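Local coordinates for Serine/threonine-protein phosphatase 2A regulatory subunit B'' subunit alpha (Homo sapiens, PDB 4I5J) that serves as a calcium-binding regulatory subunit of protein phosphatase 2A that might modulate the enzyme's substrate selectivity, activity and localization, at residues R67-Y70 and T71-S75; T81-E84 and I85-N89; Y214-E217 and E218-R222; F271-E274 and K275-D278. All coordinates share one frame; numbering follows the deposited sequence.

All four contacts lie along single helices or their ends, between residues three to five positions apart. Interaction 1, at the end of helix 54-72, is mostly buried, whereas interaction 2, on the short helix 82-86 that follows, lies at the surface; they touch through Asn73 and Glu84. Interactions 3 and 4, both partly buried, form a second pair on the other side of the chain's centre from interaction 2, and there Gln219 and Arg222 of helix 209-226 pack against 271-274. The chemistry follows position: a phenylalanine ring against an asparagine CB at a helix end in interaction 1, capping and a guanidinium in interaction 2, sulfur-aromatic packing and two like-charged glutamates near an arginine in interaction 3, and an asparagine cap in interaction 4.

Interaction 1: R67-Y70 and T71-S75; sequences RIFY and TVNRS
Phe69 swings CG to the side of its backbone N (chi1 -80°), while Asn73 turns CG opposite its own N (chi1 -175°), and these two settings bring ring atom CD2 of Phe69 to 3.7 Å from CB of Asn73. The contact closes the last turn of helix 54-72 in an EF-hand domain; Asn73, Ser75, Gly78, Ile80 and Glu84 have a spacing like that of an EF-hand loop, consistent with a helix-loop-helix in which 54-72 is the entering helix, although the calcium ligands identified in this chain lie in a different loop. Ring and amide planes stand 74° apart, and the amide engages the loop rather than the phenyl group: OD1 of Asn73 accepts from Gly78 N, and ND2 bonds to OE1 of Glu84. Phe33 and Trp178 pack round Phe69, and Tyr70 leaves on another side of the helix to bond Ser182 through its hydroxyl.

Backbone bonds carry the rest of the turn. Val72 N reaches Ile68 O at 2.7 Å, and the valine packs closely on the same oxygen, with CG2 of Val72 3.3 Å from Ile68 O. Thr71 N binds Arg67 O at 3.2 Å, and OG1 of Thr71 adds a weak bond to that carbonyl at 3.4 Å. Asn73 N still makes a helical bond to Phe69 O at 3.0 Å, yet its residue is the first to leave helical backbone angles. It forms the centre of an inverse gamma turn, in which Arg74 N comes back to Val72 O at 2.8 Å.

Interaction 2: T81-E84 and I85-N89; sequences TSTE and IRKSN
Arg86 folds back over the first turn of its helix, its chain bent at chi3 (-51°), so that one guanidinium face lies above Ser82 O, offset toward the rim, and over Thr83 CA, which is 3.7 Å from NH1 of Arg86. NE of Arg86 forms a salt bridge with Asp11. Lys87 instead runs alongside Thr83, both side chains pointing the same way, with CE of Lys87 3.6 Å from the Thr83 methyl CG2. On the inner side Ile85 packs on Phe16 and Ile17 of helix 12-20.

At the far end of the turn Ser88 N and Ser88 OG approach Ile85 O from the same face of its plane, at 3.0 and 2.8 Å. An alanine in place of Ser88 lacks the hydroxyl, which would probably leave Ile85 O held by Ser88 N alone and Phe90 N without its partner.

The helix start is closed reciprocally: Glu84 N donates to Thr81 OG1 at 3.2 Å, and Thr81 N meets OE1 of Glu84 at 3.3 Å from above the carboxylate plane. The other oxygen, OE2, bonds to Ser75 OG. Thr81 and Glu84 thus make a capping box, at the start of what is probably the exiting helix of an EF-hand.

Interaction 3: Y214-E217 and E218-R222; sequences YFYE and EQCER
Glu221 N donates to Glu217 O at 2.8 Å in a nearly straight bond (169°), and the side chains of the same two residues then meet beyond the backbone. OE1 of Glu217 lies 3.3 Å from OE2 of Glu221, with the carboxylate planes 83° apart. These like charges have a common cation nearby: Arg149 forms a salt bridge with Glu217 OE1 and also touches the Glu221 side chain, which probably eases the repulsion. Glu217 comes to this position through a bend at chi2, whereas Glu221 is extended beyond CG.

On another side of the helix Cys220 places its sulfur over one face of the Tyr216 ring, 3.8 Å from SG to the ring centroid and 29° off the normal. Of the ring atoms CE2 of Tyr216 is nearest SG of Cys220, at 3.3 Å. Tyr216 is fixed at its far end by a hydrogen bond from the hydroxyl to Leu231 O, and Phe233 and Leu236 of helix 233-244 pack against it. Buried Glu218 extends to helix 148-154, where its two carboxylate oxygens bond to Ser148 OG and Arg149 N.

Helix 209-226 begins within the calcium site: its residue Glu211 is a ligand, and the Phe215 side chain, not itself a ligand, lies about 9 Å from the ion. These contacts therefore belong to the exiting helix of a calcium-loaded EF-hand.

Interaction 4: F271-E274 and K275-D278; sequences FNLE and KYLD
Lys275 crosses the side-chain amide of Asn272 obliquely. Its CB is 3.3 Å from Asn272 OD1 and its CG 3.4 Å from the same oxygen; further out CD of Lys275 reaches ND2 of Asn272 at 3.3 Å. From there the extended chain draws off, with CE at 3.8 Å and NZ at 4.1 Å from Asn272 ND2. The amide can lie here because Asn272 turns CG opposite its backbone N (chi1 -168°), and OD1 then takes the Lys275 N-H at 3.0 Å, a straight bond (164°) whose donor stands above the carbonyl plane. Asn272 is thereby the N-cap of helix 273-277. A valine here has no OD1, which would probably leave Lys275 N without its capping acceptor and the first turn less firmly closed.

Away from the cap, the packing one turn along the helix is apolar: CD1 of Leu273 lies 4.2 Å from CD2 of Leu277, and both leucines, with Tyr276, touch Met223 of helix 209-226. The contact thus divides by chemistry, with leucines meeting a methionine of the neighbouring helix and, at the helix start, a polar cap whose amide meets the lysine methylenes while the ammonium group extends past it.

Interaction 1: R67-Y70 and T71-S75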
loop_
_atom_site.group_PDB
_atom_site.type_symbol
_atom_site.label_atom_id
_atom_site.label_comp_id
_atom_site.label_asym_id
_atom_site.label_seq_id
_atom_site.Cartn_x
_atom_site.Cartn_y
_atom_site.Cartn_z
ATOM N N ARG A 67 -6.124 -4.839 -4.359
ATOM C CA ARG A 67 -4.823 -5.395 -4.750
ATOM C C ARG A 67 -4.524 -5.175 -6.228
ATOM O O ARG A 67 -3.379 -4.934 -6.606
ATOM C CB ARG A 67 -4.721 -6.885 -4.404
ATOM C CG ARG A 67 -4.736 -7.146 -2.886
ATOM C CD ARG A 67 -4.382 -8.589 -2.588
ATOM N NE ARG A 67 -2.996 -8.890 -2.957
ATOM C CZ ARG A 67 -2.473 -10.117 -2.958
ATOM N NH1 ARG A 67 -3.232 -11.152 -2.635
ATOM N NH2 ARG A 67 -1.202 -10.310 -3.300
ATOM N N ILE A 68 -5.549 -5.260 -7.060
ATOM C CA ILE A 68 -5.388 -4.993 -8.487
ATOM C C ILE A 68 -4.938 -3.533 -8.637
ATOM O O ILE A 68 -3.893 -3.252 -9.233
ATOM C CB ILE A 68 -6.720 -5.239 -9.255
ATOM C CG1 ILE A 68 -6.980 -6.740 -9.466
ATOM C CG2 ILE A 68 -6.686 -4.559 -10.624
ATOM C CD1 ILE A 68 -8.461 -7.073 -9.849
ATOM N N PHE A 69 -5.685 -2.601 -8.050
ATOM C CA PHE A 69 -5.321 -1.192 -8.183
ATOM C C PHE A 69 -3.999 -0.862 -7.549
ATOM O O PHE A 69 -3.232 -0.041 -8.079
ATOM C CB PHE A 69 -6.437 -0.271 -7.689
ATOM C CG PHE A 69 -7.516 -0.100 -8.701
ATOM C CD1 PHE A 69 -8.360 -1.164 -9.011
ATOM C CD2 PHE A 69 -7.624 1.067 -9.427
ATOM C CE1 PHE A 69 -9.338 -1.028 -9.984
ATOM C CE2 PHE A 69 -8.599 1.200 -10.399
ATOM C CZ PHE A 69 -9.455 0.144 -10.669
ATOM N N TYR A 70 -3.732 -1.499 -6.417
ATOM C CA TYR A 70 -2.482 -1.273 -5.709
ATOM C C TYR A 70 -1.289 -1.521 -6.632
ATOM O O TYR A 70 -0.354 -0.729 -6.687
ATOM C CB TYR A 70 -2.401 -2.202 -4.501
ATOM C CG TYR A 70 -1.222 -1.957 -3.599
ATOM C CD1 TYR A 70 -1.352 -1.169 -2.466
ATOM C CD2 TYR A 70 0.018 -2.504 -3.877
ATOM C CE1 TYR A 70 -0.280 -0.944 -1.626
ATOM C CE2 TYR A 70 1.113 -2.284 -3.034
ATOM C CZ TYR A 70 0.955 -1.511 -1.921
ATOM O OH TYR A 70 2.024 -1.284 -1.080
ATOM N N THR A 71 -1.332 -2.628 -7.359
ATOM C CA THR A 71 -0.222 -3.038 -8.201
ATOM C C THR A 71 -0.301 -2.448 -9.610
ATOM O O THR A 71 0.709 -2.069 -10.195
ATOM C CB THR A 71 -0.194 -4.564 -8.287
ATOM O OG1 THR A 71 0.046 -5.092 -6.983
ATOM C CG2 THR A 71 0.877 -5.058 -9.232
ATOM N N VAL A 72 -1.500 -2.364 -10.165
ATOM C CA VAL A 72 -1.635 -1.975 -11.571
ATOM C C VAL A 72 -1.746 -0.452 -11.778
ATOM O O VAL A 72 -1.093 0.122 -12.654
ATOM C CB VAL A 72 -2.844 -2.691 -12.215
ATOM C CG1 VAL A 72 -3.039 -2.238 -13.632
ATOM C CG2 VAL A 72 -2.638 -4.212 -12.149
ATOM N N ASN A 73 -2.560 0.203 -10.965
ATOM C CA ASN A 73 -2.834 1.623 -11.159
ATOM C C ASN A 73 -1.741 2.571 -10.633
ATOM O O ASN A 73 -1.965 3.335 -9.700
ATOM C CB ASN A 73 -4.173 1.961 -10.520
ATOM C CG ASN A 73 -4.585 3.378 -10.773
ATOM O OD1 ASN A 73 -5.098 4.050 -9.876
ATOM N ND2 ASN A 73 -4.353 3.853 -11.998
ATOM N N ARG A 74 -0.571 2.538 -11.262
ATOM C CA ARG A 74 0.615 3.231 -10.745
ATOM C C ARG A 74 0.541 4.766 -10.710
ATOM O O ARG A 74 1.330 5.419 -10.017
ATOM C CB ARG A 74 1.846 2.778 -11.530
ATOM C CG ARG A 74 2.174 1.312 -11.313
ATOM C CD ARG A 74 2.765 1.083 -9.933
ATOM N NE ARG A 74 3.953 1.907 -9.750
ATOM C CZ ARG A 74 5.148 1.614 -10.255
ATOM N NH1 ARG A 74 5.315 0.507 -10.968
ATOM N NH2 ARG A 74 6.175 2.429 -10.048
ATOM N N SER A 75 -0.386 5.335 -11.473
ATOM C CA SER A 75 -0.618 6.776 -11.456
ATOM C C SER A 75 -1.452 7.215 -10.253
ATOM O O SER A 75 -1.628 8.412 -10.031
ATOM C CB SER A 75 -1.367 7.188 -12.723
ATOM O OG SER A 75 -2.720 6.752 -12.656
#

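Interaction 2: T81-E84 and I85-N89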
loop_
_atom_site.group_PDB
_atom_site.type_symbol
_atom_site.label_atom_id
_atom_site.label_comp_id
_atom_site.label_asym_id
_atom_site.label_seq_id
_atom_site.Cartn_x
_atom_site.Cartn_y
_atom_site.Cartn_z
ATOM N N THR A 81 -5.442 2.324 -16.989
ATOM C CA THR A 81 -5.284 2.500 -18.430
ATOM C C THR A 81 -4.729 1.223 -19.054
ATOM O O THR A 81 -4.280 0.313 -18.350
ATOM C CB THR A 81 -4.284 3.617 -18.742
ATOM O OG1 THR A 81 -3.039 3.320 -18.096
ATOM C CG2 THR A 81 -4.791 4.988 -18.251
ATOM N N SER A 82 -4.743 1.152 -20.379
ATOM C CA SER A 82 -4.191 -0.013 -21.060
ATOM C C SER A 82 -2.687 -0.097 -20.835
ATOM O O SER A 82 -2.126 -1.203 -20.743
ATOM C CB SER A 82 -4.503 0.021 -22.552
ATOM O OG SER A 82 -3.892 1.154 -23.141
ATOM N N THR A 83 -2.040 1.065 -20.739
ATOM C CA THR A 83 -0.597 1.127 -20.475
ATOM C C THR A 83 -0.291 0.469 -19.139
ATOM O O THR A 83 0.636 -0.343 -19.024
ATOM C CB THR A 83 -0.069 2.586 -20.427
ATOM O OG1 THR A 83 -0.349 3.239 -21.666
ATOM C CG2 THR A 83 1.412 2.607 -20.211
ATOM N N GLU A 84 -1.103 0.793 -18.140
ATOM C CA GLU A 84 -0.923 0.217 -16.818
ATOM C C GLU A 84 -1.138 -1.290 -16.813
ATOM O O GLU A 84 -0.411 -2.023 -16.139
ATOM C CB GLU A 84 -1.812 0.925 -15.797
ATOM C CG GLU A 84 -1.365 2.370 -15.607
ATOM C CD GLU A 84 -2.237 3.129 -14.639
ATOM O OE1 GLU A 84 -3.405 2.717 -14.442
ATOM O OE2 GLU A 84 -1.757 4.131 -14.080
ATOM N N ILE A 85 -2.109 -1.770 -17.579
ATOM C CA ILE A 85 -2.320 -3.202 -17.627
ATOM C C ILE A 85 -1.170 -3.889 -18.340
ATOM O O ILE A 85 -0.701 -4.966 -17.920
ATOM C CB ILE A 85 -3.644 -3.555 -18.289
ATOM C CG1 ILE A 85 -4.783 -3.103 -17.394
ATOM C CG2 ILE A 85 -3.759 -5.068 -18.477
ATOM C CD1 ILE A 85 -6.115 -3.440 -17.920
ATOM N N ARG A 86 -0.707 -3.247 -19.408
ATOM C CA ARG A 86 0.349 -3.788 -20.260
ATOM C C ARG A 86 1.652 -3.949 -19.479
ATOM O O ARG A 86 2.413 -4.876 -19.725
ATOM C CB ARG A 86 0.551 -2.850 -21.450
ATOM C CG ARG A 86 1.434 -3.353 -22.569
ATOM C CD ARG A 86 1.578 -2.250 -23.632
ATOM N NE ARG A 86 0.271 -1.739 -24.038
ATOM C CZ ARG A 86 -0.061 -0.452 -24.096
ATOM N NH1 ARG A 86 0.827 0.490 -23.778
ATOM N NH2 ARG A 86 -1.289 -0.106 -24.477
ATOM N N LYS A 87 1.907 -3.059 -18.522
ATOM C CA LYS A 87 3.119 -3.172 -17.694
ATOM C C LYS A 87 2.968 -4.068 -16.457
ATOM O O LYS A 87 3.917 -4.255 -15.699
ATOM C CB LYS A 87 3.622 -1.788 -17.282
ATOM C CG LYS A 87 4.128 -0.947 -18.456
ATOM C CD LYS A 87 4.262 0.520 -18.066
ATOM C CE LYS A 87 4.705 1.362 -19.262
ATOM N NZ LYS A 87 4.869 2.802 -18.909
ATOM N N SER A 88 1.787 -4.651 -16.277
ATOM C CA SER A 88 1.514 -5.505 -15.125
ATOM C C SER A 88 1.410 -6.973 -15.527
ATOM O O SER A 88 1.385 -7.292 -16.708
ATOM C CB SER A 88 0.191 -5.086 -14.475
ATOM O OG SER A 88 -0.907 -5.619 -15.202
ATOM N N ASN A 89 1.317 -7.867 -14.544
ATOM C CA ASN A 89 1.060 -9.275 -14.829
ATOM C C ASN A 89 -0.402 -9.642 -14.637
ATOM O O ASN A 89 -0.721 -10.810 -14.388
ATOM C CB ASN A 89 1.938 -10.197 -13.950
ATOM C CG ASN A 89 1.585 -10.110 -12.473
ATOM O OD1 ASN A 89 0.831 -9.236 -12.061
ATOM N ND2 ASN A 89 2.122 -11.027 -11.675
#

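Interaction 3: Y214-E217 and E218-R222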
loop_
_atom_site.group_PDB
_atom_site.type_symbol
_atom_site.label_atom_id
_atom_site.label_comp_id
_atom_site.label_asym_id
_atom_site.label_seq_id
_atom_site.Cartn_x
_atom_site.Cartn_y
_atom_site.Cartn_z
ATOM N N TYR A 214 11.547 16.376 11.283
ATOM C CA TYR A 214 10.260 16.318 11.928
ATOM C C TYR A 214 9.934 14.876 12.343
ATOM O O TYR A 214 9.546 14.627 13.486
ATOM C CB TYR A 214 9.213 16.841 10.963
ATOM C CG TYR A 214 7.785 16.576 11.391
ATOM C CD1 TYR A 214 7.182 17.354 12.373
ATOM C CD2 TYR A 214 7.035 15.578 10.788
ATOM C CE1 TYR A 214 5.888 17.136 12.748
ATOM C CE2 TYR A 214 5.728 15.348 11.160
ATOM C CZ TYR A 214 5.162 16.124 12.147
ATOM O OH TYR A 214 3.859 15.910 12.524
ATOM N N PHE A 215 10.120 13.927 11.427
ATOM C CA PHE A 215 9.890 12.524 11.772
ATOM C C PHE A 215 10.954 12.019 12.713
ATOM O O PHE A 215 10.657 11.280 13.660
ATOM C CB PHE A 215 9.824 11.644 10.519
ATOM C CG PHE A 215 8.691 11.989 9.631
ATOM C CD1 PHE A 215 7.398 11.629 9.972
ATOM C CD2 PHE A 215 8.902 12.698 8.464
ATOM C CE1 PHE A 215 6.337 11.980 9.165
ATOM C CE2 PHE A 215 7.843 13.045 7.650
ATOM C CZ PHE A 215 6.567 12.699 7.996
ATOM N N TYR A 216 12.201 12.401 12.463
ATOM C CA TYR A 216 13.298 11.863 13.274
ATOM C C TYR A 216 13.253 12.360 14.722
ATOM O O TYR A 216 13.658 11.655 15.640
ATOM C CB TYR A 216 14.668 12.092 12.632
ATOM C CG TYR A 216 15.801 11.429 13.408
ATOM C CD1 TYR A 216 15.880 10.046 13.528
ATOM C CD2 TYR A 216 16.767 12.187 14.046
ATOM C CE1 TYR A 216 16.905 9.442 14.251
ATOM C CE2 TYR A 216 17.797 11.592 14.766
ATOM C CZ TYR A 216 17.859 10.224 14.868
ATOM O OH TYR A 216 18.884 9.640 15.588
ATOM N N GLU A 217 12.728 13.562 14.918
ATOM C CA GLU A 217 12.656 14.168 16.241
ATOM C C GLU A 217 11.634 13.477 17.146
ATOM O O GLU A 217 11.767 13.508 18.364
ATOM C CB GLU A 217 12.361 15.672 16.103
ATOM C CG GLU A 217 12.867 16.559 17.258
ATOM C CD GLU A 217 11.711 17.047 18.113
ATOM O OE1 GLU A 217 10.539 16.919 17.657
ATOM O OE2 GLU A 217 11.972 17.543 19.229
ATOM N N GLU A 218 10.616 12.844 16.564
ATOM C CA GLU A 218 9.720 12.016 17.375
ATOM C C GLU A 218 10.417 10.736 17.786
ATOM O O GLU A 218 10.310 10.333 18.936
ATOM C CB GLU A 218 8.395 11.684 16.676
ATOM C CG GLU A 218 7.398 10.976 17.598
ATOM C CD GLU A 218 6.300 10.247 16.842
ATOM O OE1 GLU A 218 6.252 10.367 15.602
ATOM O OE2 GLU A 218 5.484 9.551 17.484
ATOM N N GLN A 219 11.131 10.097 16.859
ATOM C CA GLN A 219 11.921 8.913 17.205
ATOM C C GLN A 219 12.923 9.323 18.286
ATOM O O GLN A 219 13.298 8.518 19.146
ATOM C CB GLN A 219 12.700 8.389 15.990
ATOM C CG GLN A 219 11.903 8.194 14.724
ATOM C CD GLN A 219 11.165 6.865 14.701
ATOM O OE1 GLN A 219 10.052 6.757 15.222
ATOM N NE2 GLN A 219 11.780 5.842 14.086
ATOM N N CYS A 220 13.369 10.578 18.245
ATOM C CA CYS A 220 14.231 11.045 19.331
ATOM C C CYS A 220 13.454 11.189 20.654
ATOM O O CYS A 220 13.870 10.638 21.676
ATOM C CB CYS A 220 14.986 12.317 18.957
ATOM S SG CYS A 220 16.222 12.032 17.643
ATOM N N GLU A 221 12.320 11.896 20.619
ATOM C CA GLU A 221 11.440 12.001 21.783
ATOM C C GLU A 221 11.108 10.622 22.352
ATOM O O GLU A 221 10.936 10.477 23.557
ATOM C CB GLU A 221 10.141 12.739 21.440
ATOM C CG GLU A 221 10.262 14.247 21.289
ATOM C CD GLU A 221 8.946 14.887 20.857
ATOM O OE1 GLU A 221 7.896 14.200 20.905
ATOM O OE2 GLU A 221 8.964 16.071 20.459
ATOM N N ARG A 222 11.029 9.619 21.481
ATOM C CA ARG A 222 10.780 8.236 21.901
ATOM C C ARG A 222 12.015 7.669 22.587
ATOM O O ARG A 222 11.980 7.343 23.775
ATOM C CB ARG A 222 10.425 7.347 20.704
ATOM C CG ARG A 222 8.930 7.167 20.415
ATOM C CD ARG A 222 8.736 6.392 19.103
ATOM N NE ARG A 222 7.414 5.786 18.954
ATOM C CZ ARG A 222 7.053 5.038 17.911
ATOM N NH1 ARG A 222 7.917 4.820 16.932
ATOM N NH2 ARG A 222 5.836 4.513 17.840
#

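Interaction 4: F271-E274 and K275-D278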
loop_
_atom_site.group_PDB
_atom_site.type_symbol
_atom_site.label_atom_id
_atom_site.label_comp_id
_atom_site.label_asym_id
_atom_site.label_seq_id
_atom_site.Cartn_x
_atom_site.Cartn_y
_atom_site.Cartn_z
ATOM N N PHE A 271 10.527 6.253 10.794
ATOM C CA PHE A 271 9.226 6.051 11.425
ATOM C C PHE A 271 8.864 4.636 11.888
ATOM O O PHE A 271 7.726 4.400 12.284
ATOM C CB PHE A 271 8.098 6.667 10.586
ATOM C CG PHE A 271 7.949 6.071 9.211
ATOM C CD1 PHE A 271 7.353 4.829 9.042
ATOM C CD2 PHE A 271 8.356 6.769 8.089
ATOM C CE1 PHE A 271 7.193 4.287 7.785
ATOM C CE2 PHE A 271 8.202 6.233 6.829
ATOM C CZ PHE A 271 7.618 4.983 6.679
ATOM N N ASN A 272 9.822 3.710 11.856
ATOM C CA ASN A 272 9.635 2.375 12.450
ATOM C C ASN A 272 10.803 2.098 13.410
ATOM O O ASN A 272 11.790 1.448 13.047
ATOM C CB ASN A 272 9.493 1.287 11.365
ATOM C CG ASN A 272 9.008 -0.067 11.921
ATOM O OD1 ASN A 272 9.446 -0.522 12.981
ATOM N ND2 ASN A 272 8.108 -0.718 11.185
ATOM N N LEU A 273 10.690 2.632 14.625
ATOM C CA LEU A 273 11.792 2.627 15.600
ATOM C C LEU A 273 12.295 1.228 15.874
ATOM O O LEU A 273 13.491 1.021 16.021
ATOM C CB LEU A 273 11.344 3.263 16.921
ATOM C CG LEU A 273 12.377 3.463 18.039
ATOM C CD1 LEU A 273 13.551 4.311 17.551
ATOM C CD2 LEU A 273 11.727 4.107 19.272
ATOM N N GLU A 274 11.362 0.280 15.952
ATOM C CA GLU A 274 11.658 -1.130 16.188
ATOM C C GLU A 274 12.508 -1.736 15.081
ATOM O O GLU A 274 13.530 -2.364 15.347
ATOM C CB GLU A 274 10.357 -1.933 16.301
ATOM C CG GLU A 274 9.650 -1.860 17.650
ATOM C CD GLU A 274 8.461 -2.816 17.724
ATOM O OE1 GLU A 274 7.674 -2.858 16.752
ATOM O OE2 GLU A 274 8.320 -3.532 18.745
ATOM N N LYS A 275 12.069 -1.571 13.837
ATOM C CA LYS A 275 12.818 -2.072 12.683
ATOM C C LYS A 275 14.126 -1.302 12.473
ATOM O O LYS A 275 15.003 -1.761 11.743
ATOM C CB LYS A 275 11.970 -2.028 11.397
ATOM C CG LYS A 275 10.857 -3.062 11.299
ATOM C CD LYS A 275 10.156 -3.011 9.929
ATOM C CE LYS A 275 9.092 -4.120 9.782
ATOM N NZ LYS A 275 8.138 -3.905 8.639
ATOM N N TYR A 276 14.251 -0.131 13.096
ATOM C CA TYR A 276 15.488 0.646 13.000
ATOM C C TYR A 276 16.560 0.058 13.906
ATOM O O TYR A 276 17.660 -0.258 13.453
ATOM C CB TYR A 276 15.267 2.123 13.347
ATOM C CG TYR A 276 16.557 2.926 13.468
ATOM C CD1 TYR A 276 17.493 2.936 12.441
ATOM C CD2 TYR A 276 16.829 3.685 14.605
ATOM C CE1 TYR A 276 18.670 3.673 12.544
ATOM C CE2 TYR A 276 17.999 4.429 14.715
ATOM C CZ TYR A 276 18.918 4.419 13.681
ATOM O OH TYR A 276 20.091 5.153 13.780
ATOM N N LEU A 277 16.222 -0.086 15.186
ATOM C CA LEU A 277 17.113 -0.690 16.172
ATOM C C LEU A 277 17.531 -2.094 15.754
ATOM O O LEU A 277 18.585 -2.578 16.156
ATOM C CB LEU A 277 16.439 -0.721 17.545
ATOM C CG LEU A 277 15.835 0.623 17.963
ATOM C CD1 LEU A 277 15.193 0.566 19.343
ATOM C CD2 LEU A 277 16.887 1.711 17.896
ATOM N N ASP A 278 16.716 -2.737 14.927
ATOM C CA ASP A 278 17.016 -4.081 14.448
ATOM C C ASP A 278 18.015 -4.040 13.295
ATOM O O ASP A 278 18.357 -5.067 12.712
ATOM C CB ASP A 278 15.729 -4.799 14.026
ATOM C CG ASP A 278 15.941 -6.281 13.772
ATOM O OD1 ASP A 278 16.113 -6.664 12.595
ATOM O OD2 ASP A 278 15.942 -7.060 14.750
#